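Local structure of tartronate semialdehyde reductase (Salmonella typhimurium, 1VPD) at residues A[6-11]-A[27-32]; A[20-25]-A[41-46]; A[122-127]-A[173-178]; A[189-194]-A[287-292]; A[196-201]-A[293-298]. The protein probably reduces tartronate semialdehyde to D-glycerate with NADH or NADPH, the last step from galactarate to D-glycerate. All blocks are in the same frame, centred on the assembly; numbering follows the deposited sequence.

Contact 1. Residues A[6-11]-A[27-32]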
# COMPACT_ATOMS: atom_id res chain seq x y z
N MSE A 6 -23.76 -0.87 11.48
CA MSE A 6 -22.62 -0.67 10.55
C MSE A 6 -22.50 -1.88 9.61
O MSE A 6 -22.08 -2.95 10.04
CB MSE A 6 -21.29 -0.49 11.33
CG MSE A 6 -20.63 0.89 11.21
SE MSE A 6 -18.71 0.87 11.68
CE MSE A 6 -18.67 2.36 12.97
N LYS A 7 -22.93 -1.74 8.36
CA LYS A 7 -22.43 -2.62 7.29
C LYS A 7 -21.29 -1.79 6.70
O LYS A 7 -21.42 -0.58 6.50
CB LYS A 7 -23.47 -3.01 6.23
CG LYS A 7 -24.12 -4.38 6.47
CD LYS A 7 -25.13 -4.77 5.39
CE LYS A 7 -26.02 -5.95 5.87
NZ LYS A 7 -26.65 -6.72 4.76
N VAL A 8 -20.15 -2.44 6.48
CA VAL A 8 -18.94 -1.79 5.99
C VAL A 8 -18.68 -2.25 4.56
O VAL A 8 -18.61 -3.45 4.30
CB VAL A 8 -17.73 -2.19 6.86
CG1 VAL A 8 -16.44 -1.63 6.27
CG2 VAL A 8 -17.91 -1.73 8.28
N GLY A 9 -18.55 -1.31 3.63
CA GLY A 9 -18.24 -1.63 2.25
C GLY A 9 -16.75 -1.86 2.15
O GLY A 9 -16.00 -1.22 2.87
N PHE A 10 -16.33 -2.77 1.28
CA PHE A 10 -14.89 -2.98 1.05
C PHE A 10 -14.67 -3.31 -0.41
O PHE A 10 -15.12 -4.36 -0.89
CB PHE A 10 -14.37 -4.10 1.96
CG PHE A 10 -12.89 -4.03 2.24
CD1 PHE A 10 -12.45 -3.82 3.53
CD2 PHE A 10 -11.96 -4.17 1.23
CE1 PHE A 10 -11.09 -3.77 3.82
CE2 PHE A 10 -10.59 -4.09 1.51
CZ PHE A 10 -10.17 -3.91 2.82
N ILE A 11 -14.01 -2.40 -1.14
CA ILE A 11 -13.84 -2.55 -2.57
C ILE A 11 -12.33 -2.60 -2.84
O ILE A 11 -11.64 -1.61 -2.59
CB ILE A 11 -14.49 -1.40 -3.34
CG1 ILE A 11 -16.00 -1.33 -3.03
CG2 ILE A 11 -14.29 -1.58 -4.82
CD1 ILE A 11 -16.69 -0.14 -3.62
N ALA A 27 -12.94 -9.63 13.29
CA ALA A 27 -13.23 -8.68 14.35
C ALA A 27 -14.74 -8.46 14.56
O ALA A 27 -15.12 -7.66 15.41
CB ALA A 27 -12.55 -7.34 14.07
N GLY A 28 -15.57 -9.09 13.74
CA GLY A 28 -17.02 -9.04 13.91
C GLY A 28 -17.78 -8.04 13.05
O GLY A 28 -18.99 -7.84 13.25
N TYR A 29 -17.10 -7.39 12.11
CA TYR A 29 -17.77 -6.45 11.20
C TYR A 29 -18.51 -7.19 10.10
O TYR A 29 -18.07 -8.25 9.65
CB TYR A 29 -16.77 -5.45 10.61
CG TYR A 29 -16.20 -4.51 11.64
CD1 TYR A 29 -16.88 -3.37 12.01
CD2 TYR A 29 -14.99 -4.77 12.27
CE1 TYR A 29 -16.40 -2.51 12.98
CE2 TYR A 29 -14.48 -3.91 13.25
CZ TYR A 29 -15.20 -2.78 13.59
OH TYR A 29 -14.74 -1.90 14.54
N SER A 30 -19.65 -6.65 9.69
CA SER A 30 -20.38 -7.17 8.54
C SER A 30 -19.96 -6.40 7.30
O SER A 30 -20.03 -5.17 7.28
CB SER A 30 -21.89 -7.02 8.75
OG SER A 30 -22.27 -7.70 9.93
N LEU A 31 -19.50 -7.12 6.28
CA LEU A 31 -18.96 -6.50 5.08
C LEU A 31 -19.82 -6.75 3.86
O LEU A 31 -20.44 -7.81 3.74
CB LEU A 31 -17.54 -7.00 4.76
CG LEU A 31 -16.43 -6.83 5.78
CD1 LEU A 31 -15.08 -7.03 5.08
CD2 LEU A 31 -16.44 -5.51 6.47
N VAL A 32 -19.85 -5.77 2.97
CA VAL A 32 -20.31 -5.95 1.62
C VAL A 32 -19.13 -5.59 0.70
O VAL A 32 -18.69 -4.43 0.68
CB VAL A 32 -21.54 -5.07 1.28
CG1 VAL A 32 -22.13 -5.48 -0.05
CG2 VAL A 32 -22.60 -5.18 2.38
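Strands 7-11 and 30-34 lie side by side and parallel in the first beta-alpha-beta unit of a Rossmann fold, and their pairing shows how two ribbons still interlock although the axes of residues 7-11 and 30-32 diverge by 41°. Three backbone bonds stitch them: V8 N to S30 O at 2.8 Å, nearly along the C=O axis, then V32 N to V8 O and F10 N to V32 O, both reaching their carbonyl from above its plane. V8 thus gives and takes a bond with the residues flanking L31, and the two side chains stand alongside, pointing the same way. L31, with CG beside its backbone N (chi1 -59°), swings CD2 back against CB of V8 at 3.6 Å, so that the leucine branch fills the hollow next to the valine. Beyond it CD1 of L31 meets CB of F10 at 4.3 Å, while the phenylalanine ring leads away toward M20 and L24 of helix 17-26. At the other end CG2 of V8 and SE of the selenomethionine M6 both approach the Y29 ring obliquely, at CD1 and CE1. On the other face G9 has no side chain, and the extended chain of K7 crosses V32 obliquely, CD 4.0 Å from CG2 of V32; its NZ goes on to a salt bridge with E50. G9-I11 belong to the predicted NAD(+)-binding segment. Helix 17-26, which connects the two strands, also packs through S21 and L25 on L31; helix 55-61 covers V32 and I11, and strand 64-67 pairs with the far edge of strand 7-11.

Contact 2. Residues A[20-25]-A[41-46]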
# COMPACT_ATOMS: atom_id res chain seq x y z
N MSE A 20 -6.89 -7.86 4.67
CA MSE A 20 -7.43 -6.80 5.48
C MSE A 20 -8.94 -7.01 5.73
O MSE A 20 -9.41 -6.92 6.86
CB MSE A 20 -7.17 -5.46 4.81
CG MSE A 20 -5.67 -5.07 4.90
SE MSE A 20 -5.23 -3.62 3.65
CE MSE A 20 -5.92 -2.13 4.67
N SER A 21 -9.66 -7.30 4.65
CA SER A 21 -11.10 -7.56 4.75
C SER A 21 -11.38 -8.75 5.67
O SER A 21 -12.34 -8.72 6.46
CB SER A 21 -11.74 -7.75 3.37
OG SER A 21 -11.40 -8.98 2.76
N LYS A 22 -10.54 -9.79 5.58
CA LYS A 22 -10.71 -10.97 6.42
C LYS A 22 -10.47 -10.65 7.90
O LYS A 22 -11.17 -11.17 8.77
CB LYS A 22 -9.84 -12.12 5.94
CG LYS A 22 -10.31 -12.70 4.63
CD LYS A 22 -9.51 -13.91 4.28
CE LYS A 22 -9.92 -14.47 2.95
NZ LYS A 22 -8.94 -15.47 2.48
N ASN A 23 -9.54 -9.74 8.20
CA ASN A 23 -9.38 -9.30 9.57
C ASN A 23 -10.58 -8.53 10.11
O ASN A 23 -10.89 -8.64 11.30
CB ASN A 23 -8.07 -8.51 9.75
CG ASN A 23 -6.86 -9.43 9.77
OD1 ASN A 23 -6.97 -10.58 10.23
ND2 ASN A 23 -5.71 -8.95 9.26
N LEU A 24 -11.27 -7.78 9.26
CA LEU A 24 -12.48 -7.08 9.68
C LEU A 24 -13.57 -8.10 9.99
O LEU A 24 -14.29 -7.94 10.98
CB LEU A 24 -12.98 -6.11 8.60
CG LEU A 24 -12.15 -4.83 8.37
CD1 LEU A 24 -12.84 -3.95 7.34
CD2 LEU A 24 -11.87 -4.06 9.64
N LEU A 25 -13.68 -9.13 9.18
CA LEU A 25 -14.69 -10.18 9.41
C LEU A 25 -14.44 -10.89 10.73
O LEU A 25 -15.38 -11.15 11.48
CB LEU A 25 -14.72 -11.18 8.27
CG LEU A 25 -15.27 -10.64 6.93
CD1 LEU A 25 -14.94 -11.57 5.82
CD2 LEU A 25 -16.77 -10.41 6.98
N ILE A 41 -13.75 -12.05 -4.73
CA ILE A 41 -15.03 -11.92 -4.02
C ILE A 41 -15.46 -13.25 -3.40
O ILE A 41 -15.82 -13.31 -2.24
CB ILE A 41 -16.16 -11.40 -4.94
CG1 ILE A 41 -15.82 -10.03 -5.55
CG2 ILE A 41 -17.48 -11.34 -4.14
CD1 ILE A 41 -16.85 -9.54 -6.56
N ALA A 42 -15.39 -14.34 -4.17
CA ALA A 42 -15.85 -15.64 -3.67
C ALA A 42 -15.11 -16.08 -2.42
O ALA A 42 -15.70 -16.59 -1.48
CB ALA A 42 -15.74 -16.69 -4.74
N ASP A 43 -13.80 -15.83 -2.39
CA ASP A 43 -12.98 -16.16 -1.23
C ASP A 43 -13.43 -15.40 0.01
O ASP A 43 -13.52 -15.94 1.10
CB ASP A 43 -11.52 -15.81 -1.58
CG ASP A 43 -10.55 -16.24 -0.52
OD1 ASP A 43 -9.46 -16.73 -0.90
OD2 ASP A 43 -10.75 -16.12 0.71
N VAL A 44 -13.70 -14.10 -0.14
CA VAL A 44 -14.06 -13.29 0.98
C VAL A 44 -15.52 -13.55 1.42
O VAL A 44 -15.81 -13.52 2.60
CB VAL A 44 -13.76 -11.78 0.70
CG1 VAL A 44 -14.18 -10.92 1.85
CG2 VAL A 44 -12.25 -11.59 0.44
N ILE A 45 -16.41 -13.87 0.49
CA ILE A 45 -17.76 -14.28 0.90
C ILE A 45 -17.70 -15.60 1.66
O ILE A 45 -18.43 -15.79 2.60
CB ILE A 45 -18.63 -14.56 -0.38
CG1 ILE A 45 -19.07 -13.27 -1.05
CG2 ILE A 45 -19.86 -15.45 -0.05
CD1 ILE A 45 -19.71 -13.50 -2.42
N ALA A 46 -16.79 -16.49 1.28
CA ALA A 46 -16.63 -17.75 2.00
C ALA A 46 -16.19 -17.51 3.45
O ALA A 46 -16.51 -18.31 4.33
CB ALA A 46 -15.67 -18.67 1.26
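Helices 17-26 and 38-46 run nearly parallel here, their segment axes 17° apart and 10.2 Å from each other at the closest, with K22 and V44 the nearest pair of CA atoms. Both belong to the Rossmann-type dinucleotide-binding domain, and the wide spacing illustrates how two neighbouring helices of such a fold can meet mainly through side chains. V44 carries the apolar part of the contact. Its CG1, anti to the backbone N (chi1 178°), faces OG of S21 at 3.5 Å, and CG2 lies almost equally near the same oxygen, so the hydroxyl sits against the fork of the valine. That oxygen takes the crowded position between backbone N and carbonyl carbon (chi1 72°) and is hydrogen-bonded to K18 O. One turn on, CD1 of L25 crosses V44 obliquely, 4.1 Å from CG1. Beneath these contacts V44 also touches V33, and S21 and L25 touch L31, on strand 30-34. K22 spans the gap with an extended chain and meets D43 at about a right angle. The D43 carboxylate is shared, its OD1 forming a salt bridge with K18; two lysines at one carboxylate would tend to keep D43 ionised. In the salt bridge across the helices, K22 NZ lies 2.6 Å from D43 OD2, approaching from above the carboxylate plane.

Contact 3. Residues A[122-127]-A[173-178]. With TLA (L(+)-tartaric acid), chain C.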
# COMPACT_ATOMS: atom_id res chain seq x y z
N ASP A 122 -8.15 9.80 3.84
CA ASP A 122 -7.09 9.10 3.13
C ASP A 122 -6.23 8.37 4.16
O ASP A 122 -5.53 9.00 4.95
CB ASP A 122 -6.26 9.99 2.18
CG ASP A 122 -5.49 11.11 2.87
OD1 ASP A 122 -6.07 11.87 3.68
OD2 ASP A 122 -4.28 11.35 2.59
N ALA A 123 -6.34 7.04 4.17
CA ALA A 123 -5.73 6.19 5.19
C ALA A 123 -4.90 5.04 4.59
O ALA A 123 -5.19 3.86 4.81
CB ALA A 123 -6.82 5.61 6.09
N PRO A 124 -3.85 5.39 3.83
CA PRO A 124 -2.94 4.38 3.30
C PRO A 124 -2.18 3.67 4.41
O PRO A 124 -2.17 4.08 5.58
CB PRO A 124 -2.00 5.18 2.38
CG PRO A 124 -2.04 6.57 2.93
CD PRO A 124 -3.45 6.75 3.43
N VAL A 125 -1.56 2.56 4.04
CA VAL A 125 -1.00 1.64 5.00
C VAL A 125 0.42 1.28 4.68
O VAL A 125 0.88 1.43 3.54
CB VAL A 125 -1.86 0.33 5.12
CG1 VAL A 125 -3.33 0.65 5.26
CG2 VAL A 125 -1.66 -0.60 3.92
N SER A 126 1.10 0.73 5.68
CA SER A 126 2.41 0.11 5.45
C SER A 126 2.63 -1.12 6.32
O SER A 126 2.24 -1.16 7.50
CB SER A 126 3.53 1.11 5.71
OG SER A 126 4.76 0.50 5.41
N GLY A 127 3.30 -2.10 5.73
CA GLY A 127 3.75 -3.27 6.45
C GLY A 127 3.96 -4.49 5.59
O GLY A 127 4.56 -5.48 6.04
N VAL A 173 0.65 12.01 1.86
CA VAL A 173 1.97 12.63 1.99
C VAL A 173 2.85 11.76 2.89
O VAL A 173 4.01 11.51 2.59
CB VAL A 173 1.90 14.08 2.54
CG1 VAL A 173 3.29 14.61 2.88
CG2 VAL A 173 1.25 14.99 1.56
N THR A 174 2.28 11.27 3.99
CA THR A 174 3.00 10.42 4.93
C THR A 174 3.40 9.12 4.25
O THR A 174 4.52 8.63 4.43
CB THR A 174 2.14 10.18 6.19
OG1 THR A 174 1.83 11.44 6.81
CG2 THR A 174 2.90 9.38 7.24
N LYS A 175 2.49 8.57 3.44
CA LYS A 175 2.79 7.38 2.65
C LYS A 175 3.90 7.62 1.61
O LYS A 175 4.69 6.71 1.35
CB LYS A 175 1.53 6.81 2.00
CG LYS A 175 1.75 5.53 1.17
CD LYS A 175 2.28 4.33 1.97
CE LYS A 175 2.17 3.04 1.17
NZ LYS A 175 2.89 1.89 1.83
N LEU A 176 3.99 8.80 1.02
CA LEU A 176 5.13 9.11 0.12
C LEU A 176 6.45 9.04 0.88
O LEU A 176 7.40 8.39 0.43
CB LEU A 176 4.98 10.46 -0.58
CG LEU A 176 3.74 10.63 -1.47
CD1 LEU A 176 3.69 12.02 -2.05
CD2 LEU A 176 3.70 9.57 -2.57
N ALA A 177 6.51 9.67 2.05
CA ALA A 177 7.70 9.54 2.91
C ALA A 177 7.98 8.08 3.24
O ALA A 177 9.12 7.61 3.19
CB ALA A 177 7.49 10.34 4.18
N ASN A 178 6.93 7.33 3.56
CA ASN A 178 7.05 5.90 3.84
C ASN A 178 7.68 5.14 2.68
O ASN A 178 8.58 4.33 2.88
CB ASN A 178 5.65 5.33 4.13
CG ASN A 178 5.69 3.92 4.66
OD1 ASN A 178 5.81 2.92 3.89
ND2 ASN A 178 5.55 3.80 5.96
O1 TLA C . 2.89 -0.01 -0.13
O11 TLA C . 1.59 -1.71 0.38
C1 TLA C . 2.72 -1.20 0.17
C2 TLA C . 3.93 -2.10 0.19
O2 TLA C . 3.54 -3.45 0.53
C3 TLA C . 5.07 -1.61 1.07
O3 TLA C . 5.86 -0.59 0.48
C4 TLA C . 4.59 -1.14 2.43
O4 TLA C . 3.81 -1.88 3.04
O41 TLA C . 4.97 -0.06 2.89
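This is a buried contact between domains at the probable active site: the end of strand 119-126, in the Rossmann-type domain, meets the first part of the long helix 170-198, which carries the predicted catalytic lysine K175. The strand end and the helix line the site where an L(+)-tartaric acid, probably taken up from the crystallisation liquor, is bound. P124 supplies the apolar footing. Its ring slides past the root of the lysine in the opposite direction, CG resting 3.7 Å from CB of K175. From there the lysine leaves with CG anti to the backbone N (chi1 -179°), bends at chi2 (61°) and runs out straight. Its NZ gives a hydrogen bond of 2.7 Å to V125 O, in the carbonyl plane, and another of 2.7 Å to O1 of the tartrate. NZ also makes a weak hydrogen bond to Q179 OE1, and the side chain of S100, a predicted NAD(+)-binding residue, touches the lysine. Such a grip fixes where the ammonium points, and the neighbouring carboxylate would tend to favour its protonated form. The other carboxylate of the ligand is held by the strand end and the residue after it. S126 OG, anti to its own backbone N, bonds to TLA O41 at 2.6 Å. Beyond it, G127 N points almost straight at O4 of the tartrate, 2.7 Å away with 178° at the hydrogen.

Contact 4. Residues A[189-194]-A[287-292]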
# COMPACT_ATOMS: atom_id res chain seq x y z
N MSE A 189 20.04 -2.35 1.45
CA MSE A 189 20.26 -3.77 1.75
C MSE A 189 20.92 -4.46 0.56
O MSE A 189 21.88 -5.20 0.72
CB MSE A 189 18.93 -4.46 2.09
CG MSE A 189 19.05 -5.95 2.15
SE MSE A 189 17.31 -6.80 2.19
CE MSE A 189 16.92 -6.55 0.33
N SER A 190 20.40 -4.23 -0.64
CA SER A 190 20.87 -4.88 -1.86
C SER A 190 22.31 -4.48 -2.19
O SER A 190 23.16 -5.32 -2.49
CB SER A 190 19.94 -4.51 -3.02
OG SER A 190 18.62 -4.97 -2.78
N GLU A 191 22.59 -3.18 -2.07
CA GLU A 191 23.90 -2.62 -2.32
C GLU A 191 24.92 -3.26 -1.36
O GLU A 191 25.98 -3.69 -1.78
CB GLU A 191 23.84 -1.09 -2.15
CG GLU A 191 25.11 -0.37 -2.53
CD GLU A 191 24.93 1.11 -2.84
OE1 GLU A 191 24.06 1.50 -3.66
OE2 GLU A 191 25.71 1.89 -2.28
N ALA A 192 24.56 -3.31 -0.09
CA ALA A 192 25.44 -3.82 0.95
C ALA A 192 25.68 -5.34 0.85
O ALA A 192 26.81 -5.81 0.98
CB ALA A 192 24.91 -3.47 2.31
N LEU A 193 24.61 -6.10 0.65
CA LEU A 193 24.74 -7.57 0.54
C LEU A 193 25.50 -7.96 -0.73
O LEU A 193 26.32 -8.87 -0.70
CB LEU A 193 23.37 -8.26 0.60
CG LEU A 193 22.64 -8.19 1.93
CD1 LEU A 193 21.32 -8.96 1.84
CD2 LEU A 193 23.46 -8.73 3.10
N THR A 194 25.29 -7.24 -1.83
CA THR A 194 26.02 -7.51 -3.06
C THR A 194 27.50 -7.18 -2.89
O THR A 194 28.36 -7.93 -3.33
CB THR A 194 25.42 -6.70 -4.22
OG1 THR A 194 24.06 -7.10 -4.44
CG2 THR A 194 26.13 -6.99 -5.53
N CYS A 287 18.11 -7.67 -7.72
CA CYS A 287 18.51 -8.18 -9.03
C CYS A 287 19.21 -7.12 -9.88
O CYS A 287 20.07 -7.45 -10.69
CB CYS A 287 17.33 -8.82 -9.76
SG CYS A 287 16.43 -10.04 -8.78
N TYR A 288 18.84 -5.84 -9.70
CA TYR A 288 19.54 -4.75 -10.37
C TYR A 288 21.02 -4.76 -9.99
O TYR A 288 21.90 -4.71 -10.85
CB TYR A 288 18.88 -3.41 -10.01
CG TYR A 288 19.60 -2.20 -10.56
CD1 TYR A 288 19.32 -1.73 -11.83
CD2 TYR A 288 20.55 -1.52 -9.81
CE1 TYR A 288 19.99 -0.61 -12.36
CE2 TYR A 288 21.23 -0.43 -10.32
CZ TYR A 288 20.94 0.02 -11.60
OH TYR A 288 21.58 1.12 -12.10
N TYR A 289 21.28 -4.80 -8.70
CA TYR A 289 22.64 -4.84 -8.20
C TYR A 289 23.37 -6.13 -8.61
O TYR A 289 24.55 -6.09 -8.96
CB TYR A 289 22.64 -4.74 -6.70
CG TYR A 289 22.40 -3.33 -6.19
CD1 TYR A 289 23.46 -2.46 -5.99
CD2 TYR A 289 21.12 -2.86 -5.94
CE1 TYR A 289 23.26 -1.17 -5.55
CE2 TYR A 289 20.90 -1.57 -5.48
CZ TYR A 289 21.98 -0.73 -5.27
OH TYR A 289 21.77 0.54 -4.79
N GLU A 290 22.67 -7.27 -8.56
CA GLU A 290 23.27 -8.54 -8.97
C GLU A 290 23.75 -8.49 -10.41
O GLU A 290 24.82 -9.00 -10.76
CB GLU A 290 22.26 -9.68 -8.80
CG GLU A 290 21.96 -10.00 -7.36
CD GLU A 290 20.89 -11.06 -7.19
OE1 GLU A 290 20.00 -11.21 -8.07
OE2 GLU A 290 20.94 -11.73 -6.14
N LYS A 291 22.95 -7.87 -11.27
CA LYS A 291 23.26 -7.82 -12.68
C LYS A 291 24.43 -6.89 -12.96
O LYS A 291 25.29 -7.18 -13.79
CB LYS A 291 22.01 -7.46 -13.47
CG LYS A 291 21.06 -8.66 -13.54
CD LYS A 291 19.69 -8.36 -14.17
CE LYS A 291 18.83 -9.64 -14.17
NZ LYS A 291 17.47 -9.44 -14.77
N LEU A 292 24.50 -5.77 -12.24
CA LEU A 292 25.61 -4.84 -12.47
C LEU A 292 26.93 -5.31 -11.81
O LEU A 292 28.01 -5.10 -12.37
CB LEU A 292 25.25 -3.43 -11.98
CG LEU A 292 24.54 -2.49 -12.96
CD1 LEU A 292 23.16 -2.97 -13.32
CD2 LEU A 292 24.47 -1.08 -12.34
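In the all-helical C-terminal domain, helix 285-293 packs against helix 170-198 with their segment axes 9.0 Å apart and crossing at -36°, a worked example of a helix pair joined mainly by one aromatic side chain. Along the second helix, C287 turns away from the partner, toward F232 and H277. Y288 comes next and leans on helix 260-274; its CD2 also lies over one face of the Y289 ring, at the rim. Y289 then carries the contact. With CG beside its backbone N (chi1 -77°), the ring reaches across to the backbone of the other helix, and its other face settles on the S190-E191 peptide, E191 N standing 3.9 Å above the plane over the ring centre. S190 CB touches the ring at CD2, at 3.6 Å, while E191 CB stands above the CE1 side of that same face, with CG beyond it. T194 meets the base of the tyrosine, OG1 3.6 Å from CB of Y289, the two side chains crossing at about a right angle. That hydroxyl is turned back to its own helix, giving a 2.8 Å hydrogen bond to S190 O, which also accepts from T194 N. E290, next in sequence, adds only a little surface; its carboxylate is taken by R230 and V297 N. K291 then points to a salt bridge with D275. To return to the tyrosine that carries the contact, the extended E191 side chain crosses it obliquely, carboxylate and ring planes 51° apart, and Y289 OH donates a hydrogen bond of 2.7 Å to E191 OE1, on the anti lone pair of that oxygen.

Contact 5. Residues A[196-201]-A[293-298]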
# COMPACT_ATOMS: atom_id res chain seq x y z
N ALA A 196 29.25 -7.35 -0.04
CA ALA A 196 29.86 -8.36 0.83
C ALA A 196 30.05 -9.68 0.07
O ALA A 196 31.09 -10.30 0.16
CB ALA A 196 29.04 -8.58 2.04
N THR A 197 29.05 -10.04 -0.72
CA THR A 197 29.10 -11.27 -1.54
C THR A 197 30.23 -11.18 -2.55
O THR A 197 31.00 -12.14 -2.72
CB THR A 197 27.78 -11.48 -2.27
OG1 THR A 197 26.70 -11.53 -1.32
CG2 THR A 197 27.77 -12.85 -2.94
N LYS A 198 30.33 -10.05 -3.25
CA LYS A 198 31.41 -9.85 -4.22
C LYS A 198 32.80 -9.87 -3.58
O LYS A 198 33.77 -10.32 -4.22
CB LYS A 198 31.21 -8.55 -5.02
CG LYS A 198 31.97 -8.50 -6.34
CD LYS A 198 31.35 -9.38 -7.43
CE LYS A 198 32.18 -9.39 -8.73
NZ LYS A 198 32.19 -8.09 -9.47
N ALA A 199 32.88 -9.41 -2.33
CA ALA A 199 34.12 -9.41 -1.56
C ALA A 199 34.39 -10.75 -0.87
O ALA A 199 35.35 -10.86 -0.11
CB ALA A 199 34.12 -8.27 -0.53
N GLY A 200 33.57 -11.76 -1.14
CA GLY A 200 33.84 -13.12 -0.69
C GLY A 200 33.25 -13.58 0.63
O GLY A 200 33.65 -14.62 1.16
N VAL A 201 32.29 -12.84 1.17
CA VAL A 201 31.62 -13.18 2.41
C VAL A 201 30.19 -13.62 2.13
O VAL A 201 29.46 -12.99 1.37
CB VAL A 201 31.65 -11.98 3.42
CG1 VAL A 201 30.92 -12.31 4.69
CG2 VAL A 201 33.09 -11.61 3.72
N ALA A 293 26.85 -5.96 -10.67
CA ALA A 293 28.02 -6.46 -9.94
C ALA A 293 28.45 -7.86 -10.39
O ALA A 293 29.53 -8.33 -10.01
CB ALA A 293 27.76 -6.47 -8.46
N LYS A 294 27.62 -8.51 -11.19
CA LYS A 294 27.90 -9.88 -11.67
C LYS A 294 28.07 -10.90 -10.54
O LYS A 294 29.01 -11.72 -10.55
CB LYS A 294 29.10 -9.89 -12.62
CG LYS A 294 28.92 -9.03 -13.83
CD LYS A 294 27.80 -9.50 -14.73
CE LYS A 294 27.91 -8.85 -16.10
NZ LYS A 294 26.97 -9.37 -17.12
N VAL A 295 27.18 -10.85 -9.57
CA VAL A 295 27.11 -11.85 -8.51
C VAL A 295 25.68 -11.95 -8.00
O VAL A 295 24.94 -10.97 -8.03
CB VAL A 295 28.11 -11.52 -7.36
CG1 VAL A 295 27.65 -10.31 -6.57
CG2 VAL A 295 28.33 -12.71 -6.46
N GLU A 296 25.28 -13.12 -7.53
CA GLU A 296 23.97 -13.29 -6.95
C GLU A 296 24.06 -13.43 -5.43
O GLU A 296 25.00 -14.03 -4.90
CB GLU A 296 23.26 -14.50 -7.59
CG GLU A 296 22.94 -14.22 -9.04
CD GLU A 296 22.11 -15.31 -9.71
OE1 GLU A 296 22.06 -16.43 -9.19
OE2 GLU A 296 21.51 -15.01 -10.76
N VAL A 297 23.07 -12.86 -4.76
CA VAL A 297 22.96 -12.89 -3.32
C VAL A 297 22.09 -14.10 -2.96
O VAL A 297 20.88 -14.07 -3.14
CB VAL A 297 22.34 -11.58 -2.79
CG1 VAL A 297 22.07 -11.64 -1.31
CG2 VAL A 297 23.29 -10.41 -3.12
N THR A 298 22.72 -15.17 -2.49
CA THR A 298 22.03 -16.46 -2.31
C THR A 298 22.40 -17.06 -0.98
O THR A 298 23.32 -16.59 -0.30
CB THR A 298 22.43 -17.47 -3.42
OG1 THR A 298 23.81 -17.81 -3.30
CG2 THR A 298 22.33 -16.90 -4.80
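K198, T197 and V295 bury the most surface where the last turn of helix 170-198 meets the tail that follows helix 285-293. K198 leaves with CG anti to the backbone N (chi1 -160°) and kinks at chi2 and again at chi4 (-68°), which curls the ammonium round to the end of the other helix. There NZ donates a 2.7 Å hydrogen bond to A293 O, lying in the plane of that carbonyl. On the way its CD passes obliquely over V295, 3.9 Å from CB, so the aliphatic part of the lysine roofs the valine. T197 meets V295 at another of its branches, crossing it obliquely: its CG2, anti to the backbone N, touches CG2 of V295 at 3.6 Å and comes equally near E296 O. The threonine hydroxyl is bound instead to L193 O in its own helix, leaving its methyl to do the packing, although OG1 does lie 4.0 Å from CG2 of V297. V297 continues inward to P203 and helix 218-228. Just past K198 the chain turns: G200, at positive phi, lets V201 N bond to A196 O and G200 N to T197 O. This is a Schellman motif ending the long helix, beside which the extended C-terminal tail packs at the surface of the helical domain.

How the contacts relate
The five contacts trace the two-domain build of the enzyme. Contacts 1 and 2, with centres 9 Å apart, share the first beta-alpha-beta unit of the Rossmann-type domain, where Y29 N lies 3.1 Å from L24 O, a probable hydrogen bond. Contact 3, about 23 Å from each by centres, holds the predicted catalytic K175 and the tartrate; it touches contact 2 where CE of M20 lies 3.8 Å from CG1 of V125, a packing contact between the predicted cofactor segment and the strand that lines the probable active site. Helix 170-198 then runs on to contacts 4 and 5, whose centres lie about 26 and 33 Å from that of contact 3. These two adjoin, E290 OE2 lying 2.8 Å from V297 N, a probable hydrogen bond.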